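Local coordinates for protein ethylbenzene dehydrogenase alpha-subunit (PDB 2IVF) that is the alpha subunit of a molybdenum enzyme of the molybdopterin oxidoreductase family and binds a molybdenum atom, two pterin guanine dinucleotide ligands and an iron/sulfur cluster, at residues 342-345 with 346-349; 619-623 with 624-628; 732-735 with 736-740; 794-797 with 798-802; 859-862 with 863-866. All coordinates share one frame; numbering follows the deposited sequence.

In the fold
All five contacts are local, each at one end of a helix or along a short one. They follow one another in series along the chain. Contacts 1 and 2 belong to the molybdopterin oxidoreductase region, contact 5 to the dinucleotide-binding domain. Contacts 1, 3 and 5 sit at helix N-termini (345-349, 736-749, 862-865), contact 4 spans helix 796-800, and contact 2 closes helix 617-625. Contacts 1 and 5, on opposite sides of the chain's centre, are about 63 Å apart by centres. Side chains of contacts 2, 3 and 5 come within about 10 Å of the ligand MD1, whereas contacts 1 and 4 lie together in another part of the chain, about 16 Å apart at their nearest atoms.

Contact 1. Residues 342-345 with 346-349; sequences FLSA and EDVD
Asp347 OD2 is gripped by two donors. Ser344 N gives it a hydrogen bond of 3.1 Å, fairly straight at 159° but arriving from above the carboxylate plane, 44° out of it. A water donates to Asp347 OD2 and also to Phe342 O, the latter at 2.8 Å from the water oxygen, so it ties the carboxylate to the chain two residues before the cap. In return for the Ser344 N bond, Asp347 N donates to Ser344 OG over 3.2 Å. Ser344 can accept there because its OG stands between the backbone N and the carbonyl carbon (chi1 84°), turned over the first turn of the helix. Asp347 meets it with CG beside its own backbone N, which brings the carboxylate back to the Ser344 amide. Arg336 makes a further, long and weak ion pair with Asp347 OD1.

Behind the cap the main-chain pattern of the helix sets in, with Val348 N bonded to Ser344 O and Asp349 N to Ala345 O, the latter at 2.8 Å. On the apolar side, Leu343 and Val348 cross at about a right angle. The branch that touches is Leu343 CD1, 3.6 Å from Val348 CG2, and both side chains also rest on Tyr357 of strand 356-360. At the other end, Phe342 meets the ring of Tyr815 edge-to-face. The negative carboxylate beside the N-terminus of the helix, bonded to the N-cap amide, probably interacts favourably with the helix dipole. The reciprocal side-chain-to-amide bonds of Ser344 and Asp347 define a capping box, opening helix 345-349 at the end of the loop that follows strand 334-336.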
loop_
_atom_site.group_PDB
_atom_site.type_symbol
_atom_site.label_atom_id
_atom_site.label_comp_id
_atom_site.label_asym_id
_atom_site.label_seq_id
_atom_site.Cartn_x
_atom_site.Cartn_y
_atom_site.Cartn_z
ATOM N N PHE A 342 28.771 -37.406 2.401
ATOM C CA PHE A 342 29.178 -37.606 1.013
ATOM C C PHE A 342 30.458 -38.457 0.966
ATOM O O PHE A 342 31.397 -38.261 1.770
ATOM C CB PHE A 342 29.419 -36.283 0.290
ATOM C CG PHE A 342 28.167 -35.492 -0.005
ATOM C CD1 PHE A 342 27.308 -35.866 -1.030
ATOM C CD2 PHE A 342 27.876 -34.345 0.727
ATOM C CE1 PHE A 342 26.157 -35.128 -1.310
ATOM C CE2 PHE A 342 26.759 -33.600 0.471
ATOM C CZ PHE A 342 25.874 -33.986 -0.567
ATOM N N LEU A 343 30.473 -39.414 0.040
ATOM C CA LEU A 343 31.678 -40.181 -0.242
ATOM C C LEU A 343 32.725 -39.235 -0.807
ATOM O O LEU A 343 32.447 -38.545 -1.799
ATOM C CB LEU A 343 31.382 -41.272 -1.261
ATOM C CG LEU A 343 32.559 -42.159 -1.651
ATOM C CD1 LEU A 343 33.087 -42.845 -0.413
ATOM C CD2 LEU A 343 32.111 -43.152 -2.728
ATOM N N SER A 344 33.899 -39.193 -0.170
ATOM C CA SER A 344 34.976 -38.306 -0.585
ATOM C C SER A 344 36.189 -39.077 -1.068
ATOM O O SER A 344 36.357 -40.279 -0.779
ATOM C CB SER A 344 35.392 -37.362 0.540
ATOM O OG SER A 344 36.326 -37.961 1.421
ATOM N N ALA A 345 37.029 -38.385 -1.831
ATOM C CA ALA A 345 38.234 -38.980 -2.377
ATOM C C ALA A 345 39.178 -39.304 -1.232
ATOM O O ALA A 345 39.942 -40.252 -1.321
ATOM C CB ALA A 345 38.876 -38.049 -3.370
ATOM N N GLU A 346 39.102 -38.517 -0.152
ATOM C CA GLU A 346 39.848 -38.802 1.079
ATOM C C GLU A 346 39.512 -40.203 1.576
ATOM O O GLU A 346 40.391 -40.976 1.891
ATOM C CB GLU A 346 39.536 -37.773 2.188
ATOM C CG GLU A 346 40.576 -37.823 3.310
ATOM C CD GLU A 346 40.299 -36.928 4.520
ATOM O OE1 GLU A 346 39.326 -36.182 4.554
ATOM O OE2 GLU A 346 41.094 -36.994 5.483
ATOM N N ASP A 347 38.221 -40.506 1.655
ATOM C CA ASP A 347 37.758 -41.824 2.078
ATOM C C ASP A 347 38.249 -42.909 1.133
ATOM O O ASP A 347 38.684 -43.983 1.585
ATOM C CB ASP A 347 36.230 -41.892 2.111
ATOM C CG ASP A 347 35.591 -40.784 2.942
ATOM O OD1 ASP A 347 36.195 -40.361 3.947
ATOM O OD2 ASP A 347 34.465 -40.372 2.609
ATOM N N VAL A 348 38.182 -42.643 -0.171
ATOM C CA VAL A 348 38.417 -43.693 -1.182
ATOM C C VAL A 348 39.893 -43.964 -1.500
ATOM O O VAL A 348 40.305 -45.123 -1.555
ATOM C CB VAL A 348 37.645 -43.399 -2.503
ATOM C CG1 VAL A 348 37.851 -44.539 -3.512
ATOM C CG2 VAL A 348 36.155 -43.170 -2.223
ATOM N N ASP A 349 40.679 -42.906 -1.736
ATOM C CA ASP A 349 42.114 -43.059 -2.068
ATOM C C ASP A 349 43.050 -42.040 -1.402
ATOM O O ASP A 349 44.180 -41.854 -1.834
ATOM C CB ASP A 349 42.312 -43.053 -3.591
ATOM C CG ASP A 349 41.747 -41.823 -4.261
ATOM O OD1 ASP A 349 41.677 -40.741 -3.636
ATOM O OD2 ASP A 349 41.366 -41.936 -5.443
HETATM O O HOH W 1 33.043 -38.733 3.929
#

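Contact 2. Residues 619-623 with 624-628; sequences KMFPD and VLFPK
Leu625 CD2 lies over one face of the Phe621 ring, 3.9 Å from its centroid and 25° off the normal, a CH-pi contact made by two side chains that run side by side in the same direction. At the ring's edge Phe626 CE1 stands 3.8 Å from Phe621 CD2. The two ring planes are steeply inclined, at 84°, but the pair is oblique. The Phe626 ring is covered in turn by Phe621 CB, 4.2 Å from its centroid, and Pro622 N lies over one face of the same ring, with Pro622 CA 3.6 Å from Phe626 CD2. Around this core stand Trp549 and Tyr603, which touch both Phe621 and Leu625. Farther out, Met620 CE meets Val624 CG2.

The polar bonds between the two segments are all main chain. Phe626 N bonds to Phe621 O over 2.8 Å at 169°, a span of five residues that marks a wider, pi-type turn. Val624 N donates to Met620 O at 2.9 Å, and Leu625 N adds a weak bond to the same oxygen. Pro622 has no N-H to give to the turn before it, and the helix is kinked at that point. The chemistry thus implies a helix end held on its buried side by aromatic and aliphatic packing, while the amides of Val624 and Phe626 still find carbonyl acceptors across the irregular turn.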
loop_
_atom_site.group_PDB
_atom_site.type_symbol
_atom_site.label_atom_id
_atom_site.label_comp_id
_atom_site.label_asym_id
_atom_site.label_seq_id
_atom_site.Cartn_x
_atom_site.Cartn_y
_atom_site.Cartn_z
ATOM N N LYS A 619 8.415 -4.591 24.171
ATOM C CA LYS A 619 8.637 -4.926 25.558
ATOM C C LYS A 619 10.123 -4.877 25.854
ATOM O O LYS A 619 10.522 -4.348 26.891
ATOM C CB LYS A 619 8.127 -6.336 25.844
ATOM C CG LYS A 619 8.349 -6.851 27.289
ATOM C CD LYS A 619 7.517 -6.056 28.293
ATOM C CE LYS A 619 7.472 -6.731 29.695
ATOM N NZ LYS A 619 7.196 -5.686 30.733
ATOM N N MET A 620 10.947 -5.477 24.994
ATOM C CA MET A 620 12.359 -5.727 25.385
ATOM C C MET A 620 13.145 -4.424 25.298
ATOM O O MET A 620 14.061 -4.176 26.082
ATOM C CB MET A 620 13.004 -6.782 24.491
ATOM C CG MET A 620 12.313 -8.194 24.561
ATOM S SD MET A 620 11.997 -8.736 26.257
ATOM C CE MET A 620 13.624 -9.396 26.689
ATOM N N PHE A 621 12.789 -3.585 24.348
ATOM C CA PHE A 621 13.511 -2.322 24.221
ATOM C C PHE A 621 13.311 -1.407 25.455
ATOM O O PHE A 621 14.307 -1.066 26.122
ATOM C CB PHE A 621 13.272 -1.654 22.860
ATOM C CG PHE A 621 14.269 -2.098 21.802
ATOM C CD1 PHE A 621 14.536 -3.451 21.587
ATOM C CD2 PHE A 621 14.959 -1.186 21.040
ATOM C CE1 PHE A 621 15.438 -3.859 20.608
ATOM C CE2 PHE A 621 15.882 -1.608 20.091
ATOM C CZ PHE A 621 16.107 -2.927 19.870
ATOM N N PRO A 622 12.055 -1.008 25.767
ATOM C CA PRO A 622 11.834 -0.180 26.980
ATOM C C PRO A 622 12.312 -0.860 28.235
ATOM O O PRO A 622 12.935 -0.216 29.080
ATOM C CB PRO A 622 10.303 0.051 26.993
ATOM C CG PRO A 622 9.899 -0.077 25.592
ATOM C CD PRO A 622 10.799 -1.206 25.033
ATOM N N ASP A 623 12.083 -2.159 28.364
ATOM C CA ASP A 623 12.380 -2.819 29.644
ATOM C C ASP A 623 13.847 -3.133 29.890
ATOM O O ASP A 623 14.288 -3.160 31.040
ATOM C CB ASP A 623 11.598 -4.113 29.794
ATOM C CG ASP A 623 10.141 -3.882 30.143
ATOM O OD1 ASP A 623 9.676 -2.718 30.115
ATOM O OD2 ASP A 623 9.460 -4.896 30.434
ATOM N N VAL A 624 14.598 -3.395 28.821
ATOM C CA VAL A 624 15.959 -3.910 28.984
ATOM C C VAL A 624 16.999 -2.971 28.382
ATOM O O VAL A 624 17.952 -2.649 29.042
ATOM C CB VAL A 624 16.124 -5.335 28.396
ATOM C CG1 VAL A 624 17.521 -5.848 28.690
ATOM C CG2 VAL A 624 15.084 -6.328 29.030
ATOM N N LEU A 625 16.819 -2.534 27.141
ATOM C CA LEU A 625 17.829 -1.691 26.487
ATOM C C LEU A 625 17.795 -0.216 26.889
ATOM O O LEU A 625 18.807 0.365 27.310
ATOM C CB LEU A 625 17.690 -1.801 24.970
ATOM C CG LEU A 625 18.639 -0.930 24.128
ATOM C CD1 LEU A 625 20.102 -1.288 24.434
ATOM C CD2 LEU A 625 18.354 -1.008 22.641
ATOM N N PHE A 626 16.646 0.423 26.700
ATOM C CA PHE A 626 16.551 1.852 26.961
ATOM C C PHE A 626 17.158 2.291 28.288
ATOM O O PHE A 626 17.881 3.292 28.300
ATOM C CB PHE A 626 15.114 2.364 26.805
ATOM C CG PHE A 626 14.587 2.325 25.404
ATOM C CD1 PHE A 626 15.406 2.063 24.310
ATOM C CD2 PHE A 626 13.233 2.579 25.174
ATOM C CE1 PHE A 626 14.894 2.061 23.024
ATOM C CE2 PHE A 626 12.721 2.579 23.908
ATOM C CZ PHE A 626 13.528 2.315 22.832
ATOM N N PRO A 627 16.902 1.568 29.413
ATOM C CA PRO A 627 17.537 1.909 30.671
ATOM C C PRO A 627 19.073 1.970 30.662
ATOM O O PRO A 627 19.647 2.650 31.507
ATOM C CB PRO A 627 17.021 0.817 31.628
ATOM C CG PRO A 627 15.684 0.531 31.092
ATOM C CD PRO A 627 15.942 0.469 29.619
ATOM N N LYS A 628 19.731 1.306 29.717
ATOM C CA LYS A 628 21.202 1.326 29.671
ATOM C C LYS A 628 21.683 2.489 28.818
ATOM O O LYS A 628 22.825 2.887 28.887
ATOM C CB LYS A 628 21.724 0.055 29.018
ATOM C CG LYS A 628 21.494 -1.215 29.767
ATOM C CD LYS A 628 21.520 -2.418 28.781
ATOM C CE LYS A 628 21.508 -3.714 29.574
ATOM N NZ LYS A 628 21.885 -4.930 28.831
#

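Contact 3. Residues 732-735 with 736-740; sequences HLLT and NEDCL
Among the hydrogen bonds, those of Asp738 OD2 come first: it accepts from two successive amides. Leu734 N approaches along the anti lone pair at 2.9 Å and 161°, whereas Thr735 N comes from above the carboxylate plane, 44° out of it, and its bond is more bent. Asp738 N answers with a nearly straight 3.1 Å bond to Thr735 OG1. The hydroxyl is placed for this by chi1 70°, which sets OG1 between backbone N and carbonyl carbon and leaves CG2 beside the N. Cys739 N to Thr735 O then begins the regular helical pattern.

Water plays a smaller part: one molecule lies 2.8 Å from Thr735 OG1 and gives a weak bond to Asp738 OD1.

Apolar contact is supplied by Leu733, whose CB lies 4.2 Å from Cys739 SG and whose CD2 rests against the CB of Asp738. Asn736 turns away from the cap; its ND2 donates to His659 O and its backbone N to Glu686, while Trp688 packs on both Asn736 and Cys739. With two amides on one oxygen the carboxylate is well fixed, and its charge probably favours the helix start. Together Thr735 and Asp738 form a capping box at the N-terminus of helix 736-749.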
loop_
_atom_site.group_PDB
_atom_site.type_symbol
_atom_site.label_atom_id
_atom_site.label_comp_id
_atom_site.label_asym_id
_atom_site.label_seq_id
_atom_site.Cartn_x
_atom_site.Cartn_y
_atom_site.Cartn_z
ATOM N N HIS A 732 34.181 17.959 0.213
ATOM C CA HIS A 732 33.702 17.647 -1.105
ATOM C C HIS A 732 32.245 17.179 -1.125
ATOM O O HIS A 732 31.487 17.435 -2.071
ATOM C CB HIS A 732 34.605 16.576 -1.697
ATOM C CG HIS A 732 34.327 16.316 -3.129
ATOM N ND1 HIS A 732 34.884 17.070 -4.135
ATOM C CD2 HIS A 732 33.498 15.433 -3.729
ATOM C CE1 HIS A 732 34.425 16.653 -5.300
ATOM N NE2 HIS A 732 33.577 15.660 -5.084
ATOM N N LEU A 733 31.861 16.475 -0.066
ATOM C CA LEU A 733 30.513 15.979 0.117
ATOM C C LEU A 733 29.827 16.650 1.320
ATOM O O LEU A 733 30.040 16.270 2.465
ATOM C CB LEU A 733 30.592 14.476 0.328
ATOM C CG LEU A 733 31.182 13.706 -0.848
ATOM C CD1 LEU A 733 31.114 12.199 -0.577
ATOM C CD2 LEU A 733 30.484 14.069 -2.166
ATOM N N LEU A 734 29.009 17.663 1.035
ATOM C CA LEU A 734 28.257 18.400 2.044
ATOM C C LEU A 734 26.744 18.267 1.895
ATOM O O LEU A 734 26.009 18.469 2.860
ATOM C CB LEU A 734 28.586 19.874 1.961
ATOM C CG LEU A 734 30.044 20.194 2.289
ATOM C CD1 LEU A 734 30.311 21.678 2.100
ATOM C CD2 LEU A 734 30.392 19.699 3.661
ATOM N N THR A 735 26.276 17.968 0.686
ATOM C CA THR A 735 24.836 17.955 0.410
ATOM C C THR A 735 24.470 16.711 -0.356
ATOM O O THR A 735 25.308 16.078 -0.964
ATOM C CB THR A 735 24.460 19.132 -0.429
ATOM O OG1 THR A 735 25.009 18.941 -1.738
ATOM C CG2 THR A 735 25.017 20.439 0.195
ATOM N N ASN A 736 23.204 16.352 -0.299
ATOM C CA ASN A 736 22.684 15.306 -1.154
ATOM C C ASN A 736 23.054 15.473 -2.609
ATOM O O ASN A 736 23.392 14.498 -3.244
ATOM C CB ASN A 736 21.165 15.166 -1.040
ATOM C CG ASN A 736 20.743 14.330 0.195
ATOM O OD1 ASN A 736 21.440 14.328 1.212
ATOM N ND2 ASN A 736 19.652 13.573 0.062
ATOM N N GLU A 737 22.988 16.681 -3.135
ATOM C CA GLU A 737 23.307 16.860 -4.561
ATOM C C GLU A 737 24.767 16.436 -4.801
ATOM O O GLU A 737 25.070 15.776 -5.804
ATOM C CB GLU A 737 23.049 18.282 -5.089
ATOM C CG GLU A 737 23.196 18.282 -6.633
ATOM C CD GLU A 737 22.592 19.474 -7.367
ATOM O OE1 GLU A 737 22.843 20.611 -6.938
ATOM O OE2 GLU A 737 21.887 19.211 -8.398
ATOM N N ASP A 738 25.659 16.799 -3.878
ATOM C CA ASP A 738 27.063 16.411 -3.961
ATOM C C ASP A 738 27.177 14.895 -4.036
ATOM O O ASP A 738 27.867 14.363 -4.908
ATOM C CB ASP A 738 27.817 16.860 -2.731
ATOM C CG ASP A 738 28.004 18.355 -2.649
ATOM O OD1 ASP A 738 27.945 19.060 -3.686
ATOM O OD2 ASP A 738 28.246 18.805 -1.509
ATOM N N CYS A 739 26.485 14.227 -3.108
ATOM C CA CYS A 739 26.512 12.776 -2.974
ATOM C C CYS A 739 25.851 12.055 -4.169
ATOM O O CYS A 739 26.328 11.004 -4.573
ATOM C CB CYS A 739 25.824 12.359 -1.693
ATOM S SG CYS A 739 26.784 12.839 -0.243
ATOM N N LEU A 740 24.796 12.653 -4.724
ATOM C CA LEU A 740 24.111 12.127 -5.882
ATOM C C LEU A 740 25.029 12.124 -7.073
ATOM O O LEU A 740 25.081 11.150 -7.798
ATOM C CB LEU A 740 22.840 12.897 -6.165
ATOM C CG LEU A 740 21.956 12.325 -7.282
ATOM C CD1 LEU A 740 21.644 10.842 -7.062
ATOM C CD2 LEU A 740 20.658 13.103 -7.440
HETATM O O HOH W 2 25.254 21.231 -3.400
#

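Contact 4. Residues 794-797 with 798-802; sequences PMRW and HFDDK
Arg796 and Asp800, four residues apart, are joined by a salt bridge: Arg796 NH1 to Asp800 OD2, 2.9 Å. The first torsion, with CG opposite the backbone N, already sets Arg796 CG 3.2 Å from Asp800 OD2; the bend at chi3 (61°) then turns the guanidinium toward the carboxylate on the following turn. The oxygen sits at the guanidinium edge, only 5° out of its plane, and uses the anti lone pair, although the carboxylate plane itself is turned well away from that of the guanidinium.

Asp801 reaches the same arginine indirectly. One water accepts from Arg796 NH2 and donates to Asp801 OD2; a second accepts from Arg796 NH1 and donates to Asp801 OD1. The Asp801 carboxylate runs nearly parallel to the Trp797 ring, the planes 11° apart, with OD2 3.6 Å from Trp797 CD1.

On another side of the turn Met795 CB lies 4.0 Å from His798 CD2. With CG beside the backbone N the His798 ring turns to Met795; it also stacks on Phe805 and bonds through ND1 to Lys803 O. Lys802, at positive phi just past the helix, curls back so that NZ donates to Phe799 O over 2.6 Å.

Glu785 takes both Arg796 NH2 and Trp797 NE1, binding helix 796-800 to the segment after helix 777-781, while Lys802 pairs with Glu327 and His798 O with Gln328, the last two at the end of helix 322-328.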
loop_
_atom_site.group_PDB
_atom_site.type_symbol
_atom_site.label_atom_id
_atom_site.label_comp_id
_atom_site.label_asym_id
_atom_site.label_seq_id
_atom_site.Cartn_x
_atom_site.Cartn_y
_atom_site.Cartn_z
ATOM N N PRO A 794 17.771 -15.086 -13.515
ATOM C CA PRO A 794 19.058 -15.544 -12.970
ATOM C C PRO A 794 19.472 -16.935 -13.364
ATOM O O PRO A 794 18.690 -17.694 -13.927
ATOM C CB PRO A 794 18.789 -15.523 -11.461
ATOM C CG PRO A 794 17.406 -16.072 -11.382
ATOM C CD PRO A 794 16.658 -15.501 -12.644
ATOM N N MET A 795 20.727 -17.246 -13.051
ATOM C CA MET A 795 21.289 -18.589 -13.044
ATOM C C MET A 795 21.653 -19.141 -14.401
ATOM O O MET A 795 22.051 -20.318 -14.507
ATOM C CB MET A 795 20.404 -19.558 -12.271
ATOM C CG MET A 795 20.067 -19.068 -10.864
ATOM S SD MET A 795 19.129 -20.274 -9.930
ATOM C CE MET A 795 20.397 -21.488 -9.609
ATOM N N ARG A 796 21.584 -18.292 -15.435
ATOM C CA ARG A 796 21.935 -18.709 -16.788
ATOM C C ARG A 796 23.343 -19.316 -16.870
ATOM O O ARG A 796 23.560 -20.221 -17.620
ATOM C CB ARG A 796 21.861 -17.535 -17.742
ATOM C CG ARG A 796 21.760 -17.960 -19.194
ATOM C CD ARG A 796 21.890 -16.798 -20.166
ATOM N NE ARG A 796 23.179 -16.141 -20.039
ATOM C CZ ARG A 796 24.321 -16.565 -20.565
ATOM N NH1 ARG A 796 24.396 -17.682 -21.293
ATOM N NH2 ARG A 796 25.404 -15.832 -20.383
ATOM N N TRP A 797 24.307 -18.759 -16.147
ATOM C CA TRP A 797 25.690 -19.281 -16.211
ATOM C C TRP A 797 25.772 -20.725 -15.708
ATOM O O TRP A 797 26.565 -21.557 -16.210
ATOM C CB TRP A 797 26.633 -18.397 -15.397
ATOM C CG TRP A 797 26.727 -16.998 -15.871
ATOM C CD1 TRP A 797 26.444 -16.535 -17.124
ATOM C CD2 TRP A 797 27.205 -15.878 -15.129
ATOM N NE1 TRP A 797 26.650 -15.183 -17.190
ATOM C CE2 TRP A 797 27.123 -14.744 -15.986
ATOM C CE3 TRP A 797 27.708 -15.715 -13.834
ATOM C CZ2 TRP A 797 27.530 -13.475 -15.590
ATOM C CZ3 TRP A 797 28.095 -14.438 -13.429
ATOM C CH2 TRP A 797 27.968 -13.331 -14.297
ATOM N N HIS A 798 24.993 -21.024 -14.683
ATOM C CA HIS A 798 24.933 -22.387 -14.193
ATOM C C HIS A 798 24.382 -23.328 -15.249
ATOM O O HIS A 798 24.949 -24.400 -15.482
ATOM C CB HIS A 798 24.160 -22.488 -12.880
ATOM C CG HIS A 798 24.697 -21.575 -11.816
ATOM N ND1 HIS A 798 25.987 -21.665 -11.354
ATOM C CD2 HIS A 798 24.129 -20.535 -11.160
ATOM C CE1 HIS A 798 26.189 -20.730 -10.436
ATOM N NE2 HIS A 798 25.073 -20.029 -10.301
ATOM N N PHE A 799 23.312 -22.931 -15.906
ATOM C CA PHE A 799 22.690 -23.805 -16.899
ATOM C C PHE A 799 23.383 -23.826 -18.260
ATOM O O PHE A 799 23.784 -24.916 -18.741
ATOM C CB PHE A 799 21.199 -23.477 -17.044
ATOM C CG PHE A 799 20.536 -24.283 -18.085
ATOM C CD1 PHE A 799 20.365 -25.643 -17.903
ATOM C CD2 PHE A 799 20.101 -23.686 -19.271
ATOM C CE1 PHE A 799 19.771 -26.428 -18.891
ATOM C CE2 PHE A 799 19.501 -24.448 -20.266
ATOM C CZ PHE A 799 19.347 -25.827 -20.086
ATOM N N ASP A 800 23.531 -22.667 -18.899
ATOM C CA ASP A 800 24.190 -22.582 -20.234
ATOM C C ASP A 800 25.656 -22.908 -20.180
ATOM O O ASP A 800 26.176 -23.574 -21.057
ATOM C CB ASP A 800 24.061 -21.173 -20.857
ATOM C CG ASP A 800 22.677 -20.919 -21.475
ATOM O OD1 ASP A 800 21.902 -21.890 -21.643
ATOM O OD2 ASP A 800 22.364 -19.758 -21.804
ATOM N N ASP A 801 26.339 -22.356 -19.192
ATOM C CA ASP A 801 27.787 -22.408 -19.118
ATOM C C ASP A 801 28.314 -23.521 -18.224
ATOM O O ASP A 801 29.510 -23.777 -18.163
ATOM C CB ASP A 801 28.331 -21.049 -18.627
ATOM C CG ASP A 801 28.178 -19.957 -19.670
ATOM O OD1 ASP A 801 27.930 -20.319 -20.840
ATOM O OD2 ASP A 801 28.316 -18.767 -19.297
ATOM N N LYS A 802 27.413 -24.139 -17.488
ATOM C CA LYS A 802 27.747 -25.214 -16.585
ATOM C C LYS A 802 28.647 -24.737 -15.463
ATOM O O LYS A 802 29.473 -25.487 -14.966
ATOM C CB LYS A 802 28.346 -26.396 -17.334
ATOM C CG LYS A 802 27.538 -26.820 -18.544
ATOM C CD LYS A 802 26.100 -27.186 -18.217
ATOM C CE LYS A 802 25.263 -27.322 -19.510
ATOM N NZ LYS A 802 23.825 -27.520 -19.192
HETATM O O HOH W 3 28.092 -16.858 -20.861
HETATM O O HOH W 4 26.977 -18.425 -22.561
#

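Contact 5. Residues 859-862 with 863-866; sequences LTNS and HLSR
Ser862 lies against one face of the Arg866 guanidinium: Ser862 CB is 3.6 Å from Arg866 NH2, and Ser862 O stands 3.6 Å above the plane, offset toward its rim. This fits an arginine whose chain is extended from CG to NE and runs back past the preceding turn. The polar end is directed to the beta subunit, where Arg866 NE donates to Phe95 O of that chain. The His863 ring is approached obliquely by Asn861 OD1, which also lies 3.3 Å from His863 CB.

The amide group of Asn861 provides the cap. Its CG points away from the backbone N (chi1 -169°), and OD1 thereby reaches forward to accept from Leu864 N over 3.0 Å at 153°, with the donor slightly tilted from the carbonyl plane. ND2 of the same group donates to Glu141, which helps to fix which way round the amide sits.

Asn861 O is held twice by one residue. Ser865 N bonds to it at 2.9 Å, and Ser865 OG donates at 2.8 Å from above the carbonyl plane, 39° out of it. A water then donates to Ser865 OG and to Leu859 O, carrying the link back into the loop. The main chain continues with Arg866 N to Ser862 O. Thr860 O, meanwhile, accepts from His99 of the beta subunit, and Ser865 packs on Phe97 of that chain. The arrangement is an asparagine N-cap on the short helix 862-865, in the family's dinucleotide-binding domain and at the alpha-beta subunit interface.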
loop_
_atom_site.group_PDB
_atom_site.type_symbol
_atom_site.label_atom_id
_atom_site.label_comp_id
_atom_site.label_asym_id
_atom_site.label_seq_id
_atom_site.Cartn_x
_atom_site.Cartn_y
_atom_site.Cartn_z
ATOM N N LEU A 859 1.583 5.520 7.679
ATOM C CA LEU A 859 0.682 5.018 8.705
ATOM C C LEU A 859 0.200 6.097 9.643
ATOM O O LEU A 859 -0.782 5.920 10.394
ATOM C CB LEU A 859 1.311 3.843 9.472
ATOM C CG LEU A 859 1.388 2.517 8.745
ATOM C CD1 LEU A 859 1.987 1.411 9.699
ATOM C CD2 LEU A 859 0.011 2.121 8.097
ATOM N N THR A 860 0.895 7.218 9.626
ATOM C CA THR A 860 0.474 8.371 10.388
ATOM C C THR A 860 0.029 9.501 9.462
ATOM O O THR A 860 -0.016 10.675 9.862
ATOM C CB THR A 860 1.576 8.818 11.413
ATOM O OG1 THR A 860 2.850 8.943 10.752
ATOM C CG2 THR A 860 1.627 7.841 12.586
ATOM N N ASN A 861 -0.357 9.154 8.230
ATOM C CA ASN A 861 -0.843 10.132 7.286
ATOM C C ASN A 861 -2.333 10.169 7.278
ATOM O O ASN A 861 -2.980 9.166 6.984
ATOM C CB ASN A 861 -0.364 9.863 5.870
ATOM C CG ASN A 861 -0.653 10.986 4.983
ATOM O OD1 ASN A 861 -1.528 10.902 4.094
ATOM N ND2 ASN A 861 0.014 12.100 5.228
ATOM N N SER A 862 -2.902 11.321 7.588
ATOM C CA SER A 862 -4.359 11.420 7.603
ATOM C C SER A 862 -4.997 11.005 6.278
ATOM O O SER A 862 -5.928 10.205 6.262
ATOM C CB SER A 862 -4.795 12.828 7.946
ATOM O OG SER A 862 -4.499 13.087 9.302
ATOM N N HIS A 863 -4.528 11.608 5.197
ATOM C CA HIS A 863 -5.107 11.388 3.862
ATOM C C HIS A 863 -5.146 9.913 3.476
ATOM O O HIS A 863 -6.202 9.387 3.028
ATOM C CB HIS A 863 -4.312 12.204 2.849
ATOM C CG HIS A 863 -4.861 12.163 1.463
ATOM N ND1 HIS A 863 -5.737 13.109 0.988
ATOM C CD2 HIS A 863 -4.644 11.306 0.438
ATOM C CE1 HIS A 863 -6.038 12.842 -0.273
ATOM N NE2 HIS A 863 -5.383 11.756 -0.632
ATOM N N LEU A 864 -4.004 9.234 3.649
ATOM C CA LEU A 864 -3.862 7.857 3.206
ATOM C C LEU A 864 -4.564 6.939 4.158
ATOM O O LEU A 864 -5.026 5.856 3.769
ATOM C CB LEU A 864 -2.368 7.487 3.034
ATOM C CG LEU A 864 -1.749 8.078 1.751
ATOM C CD1 LEU A 864 -0.204 8.032 1.691
ATOM C CD2 LEU A 864 -2.393 7.308 0.531
ATOM N N SER A 865 -4.666 7.366 5.416
ATOM C CA SER A 865 -5.317 6.553 6.435
ATOM C C SER A 865 -6.808 6.499 6.256
ATOM O O SER A 865 -7.423 5.590 6.748
ATOM C CB SER A 865 -4.955 7.041 7.832
ATOM O OG SER A 865 -3.605 6.716 8.101
ATOM N N ARG A 866 -7.366 7.458 5.529
ATOM C CA ARG A 866 -8.778 7.421 5.116
ATOM C C ARG A 866 -9.132 6.411 3.974
ATOM O O ARG A 866 -10.308 6.253 3.646
ATOM C CB ARG A 866 -9.237 8.803 4.745
ATOM C CG ARG A 866 -9.186 9.763 5.895
ATOM C CD ARG A 866 -9.618 11.112 5.389
ATOM N NE ARG A 866 -9.275 12.098 6.394
ATOM C CZ ARG A 866 -8.382 13.079 6.275
ATOM N NH1 ARG A 866 -7.787 13.359 5.130
ATOM N NH2 ARG A 866 -8.194 13.882 7.293
HETATM O O HOH W 5 -2.897 4.470 9.468
#